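Local coordinates for protein A52 (Vaccinia virus, PDB 2VVW) that adopts a Bcl-2-like fold and suppresses innate immune signalling from host toll-like receptors, binding IRAK2 to inhibit NF-kappa-B and TRAF6 to activate p38, at residues 25-30 / 122-126; 71-77 / 112-118; 98-103 / 128-133. All blocks are in the same frame, centred on the assembly; numbering follows the deposited sequence.

Interaction 1. Residues 25-30 / 122-126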
loop_
_atom_site.group_PDB
_atom_site.type_symbol
_atom_site.label_atom_id
_atom_site.label_comp_id
_atom_site.label_asym_id
_atom_site.label_seq_id
_atom_site.Cartn_x
_atom_site.Cartn_y
_atom_site.Cartn_z
ATOM N N LEU A 25 5.104 -6.329 -7.793
ATOM C CA LEU A 25 6.188 -5.484 -7.333
ATOM C C LEU A 25 5.688 -4.266 -6.540
ATOM O O LEU A 25 6.305 -3.885 -5.553
ATOM C CB LEU A 25 7.101 -5.060 -8.495
ATOM C CG LEU A 25 7.883 -6.173 -9.215
ATOM C CD1 LEU A 25 8.576 -5.625 -10.439
ATOM C CD2 LEU A 25 8.877 -6.806 -8.288
ATOM N N GLU A 26 4.569 -3.679 -6.947
ATOM C CA GLU A 26 3.951 -2.578 -6.179
ATOM C C GLU A 26 3.696 -3.022 -4.753
ATOM O O GLU A 26 4.067 -2.328 -3.825
ATOM C CB GLU A 26 2.624 -2.100 -6.773
ATOM C CG GLU A 26 2.709 -1.265 -8.031
ATOM C CD GLU A 26 1.328 -0.785 -8.530
ATOM O OE1 GLU A 26 1.155 0.443 -8.722
ATOM O OE2 GLU A 26 0.416 -1.630 -8.712
ATOM N N GLU A 27 3.058 -4.178 -4.594
ATOM C CA GLU A 27 2.714 -4.685 -3.270
ATOM C C GLU A 27 3.946 -5.097 -2.493
ATOM O O GLU A 27 4.000 -4.914 -1.277
ATOM C CB GLU A 27 1.708 -5.843 -3.371
ATOM C CG GLU A 27 0.336 -5.381 -3.831
ATOM C CD GLU A 27 -0.817 -6.292 -3.454
ATOM O OE1 GLU A 27 -0.620 -7.323 -2.755
ATOM O OE2 GLU A 27 -1.948 -5.954 -3.882
ATOM N N TYR A 28 4.934 -5.667 -3.184
ATOM C CA TYR A 28 6.210 -6.030 -2.552
ATOM C C TYR A 28 6.911 -4.813 -1.930
ATOM O O TYR A 28 7.293 -4.806 -0.759
ATOM C CB TYR A 28 7.127 -6.675 -3.592
ATOM C CG TYR A 28 8.485 -7.037 -3.059
ATOM C CD1 TYR A 28 8.637 -8.101 -2.156
ATOM C CD2 TYR A 28 9.615 -6.313 -3.426
ATOM C CE1 TYR A 28 9.863 -8.443 -1.654
ATOM C CE2 TYR A 28 10.864 -6.655 -2.929
ATOM C CZ TYR A 28 10.982 -7.720 -2.037
ATOM O OH TYR A 28 12.213 -8.070 -1.537
ATOM N N PHE A 29 7.062 -3.764 -2.714
ATOM C CA PHE A 29 7.660 -2.540 -2.194
ATOM C C PHE A 29 6.819 -1.845 -1.134
ATOM O O PHE A 29 7.369 -1.330 -0.159
ATOM C CB PHE A 29 8.058 -1.603 -3.332
ATOM C CG PHE A 29 9.189 -2.139 -4.160
ATOM C CD1 PHE A 29 10.412 -2.428 -3.585
ATOM C CD2 PHE A 29 9.035 -2.370 -5.506
ATOM C CE1 PHE A 29 11.454 -2.926 -4.350
ATOM C CE2 PHE A 29 10.074 -2.874 -6.263
ATOM C CZ PHE A 29 11.271 -3.153 -5.691
ATOM N N MET A 30 5.497 -1.902 -1.272
ATOM C CA MET A 30 4.602 -1.340 -0.263
ATOM C C MET A 30 4.790 -2.078 1.047
ATOM O O MET A 30 5.034 -1.465 2.067
ATOM C CB MET A 30 3.153 -1.466 -0.724
ATOM C CG MET A 30 2.103 -1.077 0.277
ATOM S SD MET A 30 0.466 -1.502 -0.340
ATOM C CE MET A 30 0.435 -3.302 -0.100
ATOM N N TRP A 122 8.911 4.871 -0.492
ATOM C CA TRP A 122 8.737 3.595 -1.183
ATOM C C TRP A 122 8.169 3.819 -2.575
ATOM O O TRP A 122 8.479 3.081 -3.489
ATOM C CB TRP A 122 7.849 2.625 -0.374
ATOM C CG TRP A 122 6.382 2.931 -0.381
ATOM C CD1 TRP A 122 5.710 3.763 0.478
ATOM C CD2 TRP A 122 5.399 2.400 -1.264
ATOM N NE1 TRP A 122 4.376 3.788 0.177
ATOM C CE2 TRP A 122 4.150 2.961 -0.888
ATOM C CE3 TRP A 122 5.443 1.522 -2.351
ATOM C CZ2 TRP A 122 2.965 2.682 -1.570
ATOM C CZ3 TRP A 122 4.260 1.247 -3.029
ATOM C CH2 TRP A 122 3.037 1.825 -2.627
ATOM N N LYS A 123 7.353 4.851 -2.740
ATOM C CA LYS A 123 6.795 5.175 -4.073
ATOM C C LYS A 123 7.878 5.389 -5.134
ATOM O O LYS A 123 7.641 5.180 -6.340
ATOM C CB LYS A 123 5.935 6.417 -3.982
ATOM C CG LYS A 123 4.684 6.291 -3.101
ATOM C CD LYS A 123 3.622 5.416 -3.716
ATOM C CE LYS A 123 2.248 5.671 -3.066
ATOM N NZ LYS A 123 1.788 7.103 -3.114
ATOM N N TYR A 124 9.056 5.840 -4.711
ATOM C CA TYR A 124 10.162 6.061 -5.656
ATOM C C TYR A 124 10.707 4.749 -6.241
ATOM O O TYR A 124 11.268 4.754 -7.331
ATOM C CB TYR A 124 11.296 6.866 -5.002
ATOM C CG TYR A 124 10.975 8.325 -4.913
ATOM C CD1 TYR A 124 11.361 9.193 -5.923
ATOM C CD2 TYR A 124 10.238 8.839 -3.840
ATOM C CE1 TYR A 124 11.061 10.541 -5.863
ATOM C CE2 TYR A 124 9.923 10.190 -3.776
ATOM C CZ TYR A 124 10.341 11.036 -4.788
ATOM O OH TYR A 124 10.037 12.378 -4.744
ATOM N N CYS A 125 10.583 3.643 -5.498
ATOM C CA CYS A 125 10.904 2.327 -6.050
ATOM C C CYS A 125 10.094 2.051 -7.312
ATOM O O CYS A 125 10.625 1.529 -8.281
ATOM C CB CYS A 125 10.667 1.231 -5.034
ATOM S SG CYS A 125 11.608 1.451 -3.522
ATOM N N LEU A 126 8.818 2.420 -7.310
ATOM C CA LEU A 126 7.966 2.180 -8.473
ATOM C C LEU A 126 8.404 3.050 -9.623
ATOM O O LEU A 126 8.414 2.593 -10.780
ATOM C CB LEU A 126 6.480 2.446 -8.182
ATOM C CG LEU A 126 5.899 1.907 -6.870
ATOM C CD1 LEU A 126 4.422 2.334 -6.679
ATOM C CD2 LEU A 126 6.064 0.418 -6.812
#
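The backbone CA of M30 sits over one face of the W122 indole, 3.9 Å from the centroid of the six-membered ring and 20° off the normal, and M30 CB reaches W122 CZ3 at 3.7 Å. W122 CG lies between the backbone N and carbonyl carbon (chi1 75°), which turns one face of the indole to M30 CA. Beside it, F29 takes C125 CB over one face, 3.9 Å from the ring centroid. Cysteine suits this place: its short side chain lets CB lie over the ring while the sulfur, one bond further out, stands obliquely beside it. The solvent side is at E26 and L126, both partly exposed, although carbon still touches carbon there: L126 CD2 rests on E26 CA at 3.7 Å and touches CG, the aliphatic part of an extended glutamate. W122 and M30 are also part of the contact with the second subunit, where W122 NE1 bonds to Y31 OH and M30 packs on M30 of that subunit. Within the all-helical Bcl-2-like fold, helix 21-35 thus meets the start of helix 123-132, with helix 96-115 behind both: F29 rests on C106 and W122 on V110.

Interaction 2. Residues 71-77 / 112-118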
loop_
_atom_site.group_PDB
_atom_site.type_symbol
_atom_site.label_atom_id
_atom_site.label_comp_id
_atom_site.label_asym_id
_atom_site.label_seq_id
_atom_site.Cartn_x
_atom_site.Cartn_y
_atom_site.Cartn_z
ATOM N N LEU A 71 20.964 8.814 1.175
ATOM C CA LEU A 71 19.609 8.323 1.006
ATOM C C LEU A 71 18.609 8.930 1.980
ATOM O O LEU A 71 17.470 9.171 1.604
ATOM C CB LEU A 71 19.570 6.785 1.094
ATOM C CG LEU A 71 20.070 5.965 -0.098
ATOM C CD1 LEU A 71 19.972 4.475 0.216
ATOM C CD2 LEU A 71 19.316 6.307 -1.431
ATOM N N ASN A 72 19.028 9.188 3.223
ATOM C CA ASN A 72 18.104 9.708 4.219
ATOM C C ASN A 72 18.070 11.232 4.239
ATOM O O ASN A 72 17.381 11.824 5.076
ATOM C CB ASN A 72 18.454 9.167 5.611
ATOM C CG ASN A 72 18.056 7.705 5.797
ATOM O OD1 ASN A 72 17.175 7.197 5.115
ATOM N ND2 ASN A 72 18.708 7.027 6.760
ATOM N N SER A 73 18.780 11.874 3.306
ATOM C CA SER A 73 18.744 13.333 3.207
ATOM C C SER A 73 17.490 13.801 2.498
ATOM O O SER A 73 16.775 13.004 1.894
ATOM C CB SER A 73 19.965 13.859 2.447
ATOM O OG SER A 73 19.879 13.525 1.083
ATOM N N GLU A 74 17.251 15.109 2.539
ATOM C CA GLU A 74 16.124 15.702 1.854
ATOM C C GLU A 74 16.130 15.325 0.370
ATOM O O GLU A 74 15.079 15.179 -0.237
ATOM C CB GLU A 74 16.154 17.231 1.999
ATOM C CG GLU A 74 14.857 17.913 1.617
ATOM C CD GLU A 74 13.710 17.589 2.580
ATOM O OE1 GLU A 74 13.878 17.792 3.812
ATOM O OE2 GLU A 74 12.639 17.133 2.099
ATOM N N GLU A 75 17.324 15.176 -0.200
ATOM C CA GLU A 75 17.487 14.937 -1.629
ATOM C C GLU A 75 17.606 13.440 -1.970
ATOM O O GLU A 75 17.737 13.088 -3.137
ATOM C CB GLU A 75 18.754 15.652 -2.132
ATOM C CG GLU A 75 18.772 17.160 -1.942
ATOM C CD GLU A 75 19.140 17.637 -0.525
ATOM O OE1 GLU A 75 19.587 16.840 0.341
ATOM O OE2 GLU A 75 18.966 18.851 -0.280
ATOM N N GLY A 76 17.524 12.575 -0.968
ATOM C CA GLY A 76 17.853 11.156 -1.120
ATOM C C GLY A 76 17.088 10.390 -2.181
ATOM O O GLY A 76 17.666 9.550 -2.880
ATOM N N ALA A 77 15.787 10.650 -2.291
ATOM C CA ALA A 77 14.955 9.974 -3.285
ATOM C C ALA A 77 15.358 10.402 -4.687
ATOM O O ALA A 77 15.503 9.576 -5.576
ATOM C CB ALA A 77 13.456 10.243 -3.025
ATOM N N VAL A 112 16.237 1.198 4.075
ATOM C CA VAL A 112 16.899 2.338 4.698
ATOM C C VAL A 112 15.851 3.393 5.017
ATOM O O VAL A 112 15.836 3.961 6.101
ATOM C CB VAL A 112 18.034 2.927 3.789
ATOM C CG1 VAL A 112 18.599 4.231 4.356
ATOM C CG2 VAL A 112 19.159 1.910 3.603
ATOM N N TRP A 113 14.983 3.672 4.057
ATOM C CA TRP A 113 13.929 4.657 4.256
ATOM C C TRP A 113 12.905 4.270 5.318
ATOM O O TRP A 113 12.497 5.122 6.130
ATOM C CB TRP A 113 13.255 4.955 2.929
ATOM C CG TRP A 113 14.127 5.665 1.949
ATOM C CD1 TRP A 113 15.171 6.519 2.215
ATOM C CD2 TRP A 113 14.011 5.614 0.520
ATOM N NE1 TRP A 113 15.691 7.008 1.032
ATOM C CE2 TRP A 113 15.012 6.456 -0.017
ATOM C CE3 TRP A 113 13.171 4.920 -0.362
ATOM C CZ2 TRP A 113 15.186 6.629 -1.396
ATOM C CZ3 TRP A 113 13.333 5.117 -1.727
ATOM C CH2 TRP A 113 14.346 5.959 -2.222
ATOM N N ARG A 114 12.522 2.995 5.359
ATOM C CA ARG A 114 11.611 2.529 6.395
ATOM C C ARG A 114 12.220 2.788 7.750
ATOM O O ARG A 114 11.562 3.326 8.661
ATOM C CB ARG A 114 11.327 1.039 6.220
ATOM C CG ARG A 114 10.212 0.502 7.117
ATOM C CD ARG A 114 10.122 -1.023 7.016
ATOM N NE ARG A 114 11.371 -1.645 7.448
ATOM C CZ ARG A 114 12.254 -2.273 6.666
ATOM N NH1 ARG A 114 12.054 -2.446 5.351
ATOM N NH2 ARG A 114 13.351 -2.765 7.232
ATOM N N ASN A 115 13.477 2.402 7.897
ATOM C CA ASN A 115 14.181 2.535 9.178
ATOM C C ASN A 115 14.303 3.982 9.645
ATOM O O ASN A 115 14.321 4.250 10.838
ATOM C CB ASN A 115 15.563 1.873 9.101
ATOM C CG ASN A 115 15.475 0.362 8.929
ATOM O OD1 ASN A 115 14.435 -0.253 9.197
ATOM N ND2 ASN A 115 16.558 -0.238 8.448
ATOM N N GLU A 116 14.357 4.909 8.693
ATOM C CA GLU A 116 14.405 6.338 8.969
ATOM C C GLU A 116 12.995 6.965 9.081
ATOM O O GLU A 116 12.854 8.167 9.364
ATOM C CB GLU A 116 15.215 7.018 7.863
ATOM C CG GLU A 116 15.491 8.506 8.028
ATOM C CD GLU A 116 16.445 8.840 9.154
ATOM O OE1 GLU A 116 16.903 7.934 9.887
ATOM O OE2 GLU A 116 16.731 10.043 9.309
ATOM N N LYS A 117 11.973 6.132 8.871
ATOM C CA LYS A 117 10.557 6.512 8.931
ATOM C C LYS A 117 10.186 7.509 7.841
ATOM O O LYS A 117 9.269 8.315 7.998
ATOM C CB LYS A 117 10.168 7.001 10.336
ATOM C CG LYS A 117 10.385 5.940 11.380
ATOM C CD LYS A 117 10.096 6.454 12.759
ATOM C CE LYS A 117 10.131 5.331 13.784
ATOM N NZ LYS A 117 9.935 5.842 15.180
ATOM N N LEU A 118 10.888 7.419 6.720
ATOM C CA LEU A 118 10.545 8.187 5.525
ATOM C C LEU A 118 9.595 7.329 4.710
ATOM O O LEU A 118 9.909 6.904 3.600
ATOM C CB LEU A 118 11.809 8.546 4.742
ATOM C CG LEU A 118 12.753 9.493 5.484
ATOM C CD1 LEU A 118 14.137 9.603 4.846
ATOM C CD2 LEU A 118 12.120 10.881 5.697
HETATM O O HOH W 1 17.958 4.342 7.595
#
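A Schellman motif ends helix 96-115, and W113 in its last turns ties that end to the connection leading into helix 76-90. K117 has positive phi and is the first residue after the helix to leave helical phi/psi; L118 N returns to W113 O and K117 N to R114 O. On the other side, a type I beta turn from S73 to G76 leads into the next helix, with a weak capping bond from E75 N to S73 OG. The two elements are joined by W113 NE1, which donates to L71 O at 2.9 Å with an N-H...O angle of 152°. The oxygen lies near the indole plane, into which the N-H points, although the bond is somewhat bent; the donor stands above the carbonyl plane, 55° out of it. Tryptophan suits this place because it offers one polar edge for the backbone and broad apolar carbon for the rest: L71 CD2 lies 4.1 Å from W113 CZ2, and A77 CA approaches the same CZ2 at 3.8 Å. G76, without a side chain, lets the helix start lie close to L71 O.

N72 fills the more open side. Its amide stacks on the E116 carboxylate with the planes 11° apart, an arrangement reached because E116 bends at chi2, which lays the carboxylate alongside the N72 amide. Across the contact N72 OD1 meets carbon, V112 CG1 and E116 CB at 3.4 Å each and W113 CD1 at the ring edge, and it has no polar partner in the model although the contact buries it. K66 of helix 62-68 also packs on N72 and V112. The other end of the amide is well used: N72 ND2 donates to a water at 2.9 Å, and this water donates in turn to V112 O at 2.6 Å.

Interaction 3. Residues 98-103 / 128-133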
loop_
_atom_site.group_PDB
_atom_site.type_symbol
_atom_site.label_atom_id
_atom_site.label_comp_id
_atom_site.label_asym_id
_atom_site.label_seq_id
_atom_site.Cartn_x
_atom_site.Cartn_y
_atom_site.Cartn_z
ATOM N N ASP A 98 20.112 -7.794 -15.026
ATOM C CA ASP A 98 20.268 -6.393 -14.603
ATOM C C ASP A 98 18.988 -5.883 -13.930
ATOM O O ASP A 98 19.030 -5.229 -12.883
ATOM C CB ASP A 98 20.607 -5.491 -15.794
ATOM C CG ASP A 98 21.947 -5.815 -16.412
ATOM O OD1 ASP A 98 22.926 -6.009 -15.653
ATOM O OD2 ASP A 98 22.017 -5.861 -17.656
ATOM N N CYS A 99 17.844 -6.177 -14.536
ATOM C CA CYS A 99 16.574 -5.774 -13.965
ATOM C C CYS A 99 16.276 -6.483 -12.634
ATOM O O CYS A 99 15.714 -5.886 -11.740
ATOM C CB CYS A 99 15.454 -6.036 -14.939
ATOM S SG CYS A 99 15.627 -5.189 -16.496
ATOM N N ILE A 100 16.617 -7.759 -12.519
ATOM C CA ILE A 100 16.485 -8.471 -11.251
ATOM C C ILE A 100 17.346 -7.809 -10.161
ATOM O O ILE A 100 16.885 -7.566 -9.043
ATOM C CB ILE A 100 16.863 -9.956 -11.419
ATOM C CG1 ILE A 100 15.759 -10.685 -12.211
ATOM C CG2 ILE A 100 17.117 -10.611 -10.068
ATOM C CD1 ILE A 100 16.134 -12.092 -12.717
ATOM N N SER A 101 18.602 -7.513 -10.475
ATOM C CA SER A 101 19.493 -6.863 -9.492
ATOM C C SER A 101 18.920 -5.508 -9.075
ATOM O O SER A 101 18.994 -5.099 -7.918
ATOM C CB SER A 101 20.899 -6.645 -10.061
ATOM O OG SER A 101 21.584 -7.860 -10.312
ATOM N N MET A 102 18.354 -4.805 -10.040
ATOM C CA MET A 102 17.778 -3.505 -9.786
ATOM C C MET A 102 16.572 -3.595 -8.848
ATOM O O MET A 102 16.392 -2.727 -7.992
ATOM C CB MET A 102 17.429 -2.853 -11.111
ATOM C CG MET A 102 16.931 -1.462 -10.980
ATOM S SD MET A 102 15.136 -1.497 -10.945
ATOM C CE MET A 102 14.839 0.225 -10.495
ATOM N N ILE A 103 15.772 -4.655 -8.969
ATOM C CA ILE A 103 14.646 -4.855 -8.060
ATOM C C ILE A 103 15.194 -5.075 -6.651
ATOM O O ILE A 103 14.712 -4.482 -5.687
ATOM C CB ILE A 103 13.752 -6.034 -8.495
ATOM C CG1 ILE A 103 12.886 -5.645 -9.697
ATOM C CG2 ILE A 103 12.840 -6.488 -7.370
ATOM C CD1 ILE A 103 12.276 -6.870 -10.432
ATOM N N ALA A 128 11.368 4.145 -10.180
ATOM C CA ALA A 128 12.625 3.563 -10.663
ATOM C C ALA A 128 12.378 2.360 -11.584
ATOM O O ALA A 128 12.985 2.266 -12.651
ATOM C CB ALA A 128 13.500 3.142 -9.462
ATOM N N ILE A 129 11.489 1.452 -11.157
ATOM C CA ILE A 129 11.134 0.239 -11.933
ATOM C C ILE A 129 10.600 0.611 -13.293
ATOM O O ILE A 129 10.998 0.034 -14.300
ATOM C CB ILE A 129 10.062 -0.652 -11.197
ATOM C CG1 ILE A 129 10.642 -1.285 -9.932
ATOM C CG2 ILE A 129 9.504 -1.741 -12.117
ATOM C CD1 ILE A 129 11.825 -2.159 -10.131
ATOM N N LYS A 130 9.717 1.604 -13.331
ATOM C CA LYS A 130 9.163 2.074 -14.606
ATOM C C LYS A 130 10.227 2.668 -15.545
ATOM O O LYS A 130 10.106 2.546 -16.765
ATOM C CB LYS A 130 8.055 3.100 -14.358
ATOM C CG LYS A 130 6.722 2.514 -13.873
ATOM C CD LYS A 130 5.837 3.620 -13.263
ATOM C CE LYS A 130 4.355 3.223 -13.169
ATOM N NZ LYS A 130 3.555 4.130 -12.245
ATOM N N LEU A 131 11.261 3.309 -14.991
ATOM C CA LEU A 131 12.363 3.866 -15.808
ATOM C C LEU A 131 13.264 2.774 -16.372
ATOM O O LEU A 131 13.826 2.912 -17.459
ATOM C CB LEU A 131 13.270 4.805 -14.985
ATOM C CG LEU A 131 12.864 6.250 -14.712
ATOM C CD1 LEU A 131 13.869 6.853 -13.734
ATOM C CD2 LEU A 131 12.793 7.061 -16.008
ATOM N N PHE A 132 13.423 1.705 -15.607
ATOM C CA PHE A 132 14.481 0.729 -15.846
ATOM C C PHE A 132 13.996 -0.578 -16.492
ATOM O O PHE A 132 14.712 -1.167 -17.315
ATOM C CB PHE A 132 15.159 0.445 -14.505
ATOM C CG PHE A 132 16.529 -0.177 -14.615
ATOM C CD1 PHE A 132 17.665 0.613 -14.648
ATOM C CD2 PHE A 132 16.684 -1.559 -14.647
ATOM C CE1 PHE A 132 18.935 0.032 -14.733
ATOM C CE2 PHE A 132 17.945 -2.141 -14.724
ATOM C CZ PHE A 132 19.073 -1.347 -14.774
ATOM N N ILE A 133 12.795 -1.023 -16.112
ATOM C CA ILE A 133 12.253 -2.336 -16.499
ATOM C C ILE A 133 10.996 -2.191 -17.349
ATOM O O ILE A 133 9.941 -1.802 -16.857
ATOM C CB ILE A 133 11.920 -3.186 -15.241
ATOM C CG1 ILE A 133 13.049 -3.078 -14.223
ATOM C CG2 ILE A 133 11.696 -4.642 -15.626
ATOM C CD1 ILE A 133 12.902 -4.006 -13.031
#
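I129 O is gripped by two backbone donors, I133 N at 2.8 Å and F132 N at 3.2 Å, where helix 123-132 runs out and I133 leaves helical geometry. F132, in the last turn, and I133, just beyond it, both point toward helix 96-115. The axes of segments 98-103 and 128-132 run at 169° to each other, nearly antiparallel, and come within 10.8 Å. Between them the side chains are almost wholly apolar, and M102 is the central one. With CG anti to the backbone N (chi1 -175°), its chain slides past F132 in the opposite direction and lays CG over one face of that ring, 3.9 Å from the centroid. The sulfur follows obliquely, making a Met-aromatic contact, and also meets I129 CD1 at 3.5 Å. Beyond it, M102 CE presses on A128 CB at 3.4 Å, tighter than usual for two carbons. An unbranched, flexible methionine suits this place, for it can bend at chi2, run over the F132 face and end against the small A128.

I133 fills the other side of the seam. Its CD1 lies against C99 CB and, at 3.7 Å, against I103 CG1, which is also 3.7 Å from I129 CD1; branched isoleucines interlock here. C99 is slim enough to let I133 come close, and its CA lies at the edge of the F132 ring.

Other helices of the Bcl-2-like fold close round this pair. Helix 51-59 supports the outer side of helix 96-115, where Q58 bonds to D98. Helix 21-35 covers I103 through L25 and F29, while helix 76-90 lies against A128 through F80 and against F132 through K88.

Overall arrangement
Interaction 3 is a core contact. Interaction 1 lies equally near the chain centre, about 7 Å from it, and is mostly buried, but it has a partly exposed rim and reaches the second subunit. Interaction 2, about 16 Å out, is peripheral, with an exposed E116. Helix 123-132 serves both inner contacts, meeting helix 21-35 in interaction 1 and helix 96-115 in interaction 3; they touch where F29 packs on I129. Both rely on sulfur and carbon set against aromatic rings. Interaction 2 uses the far end of helix 96-115 and is more polar, with an indole-to-backbone bond, a stacked amide and a bridging water. It reaches interaction 1 through Y124, which packs on A77 and W113, but does not touch interaction 3.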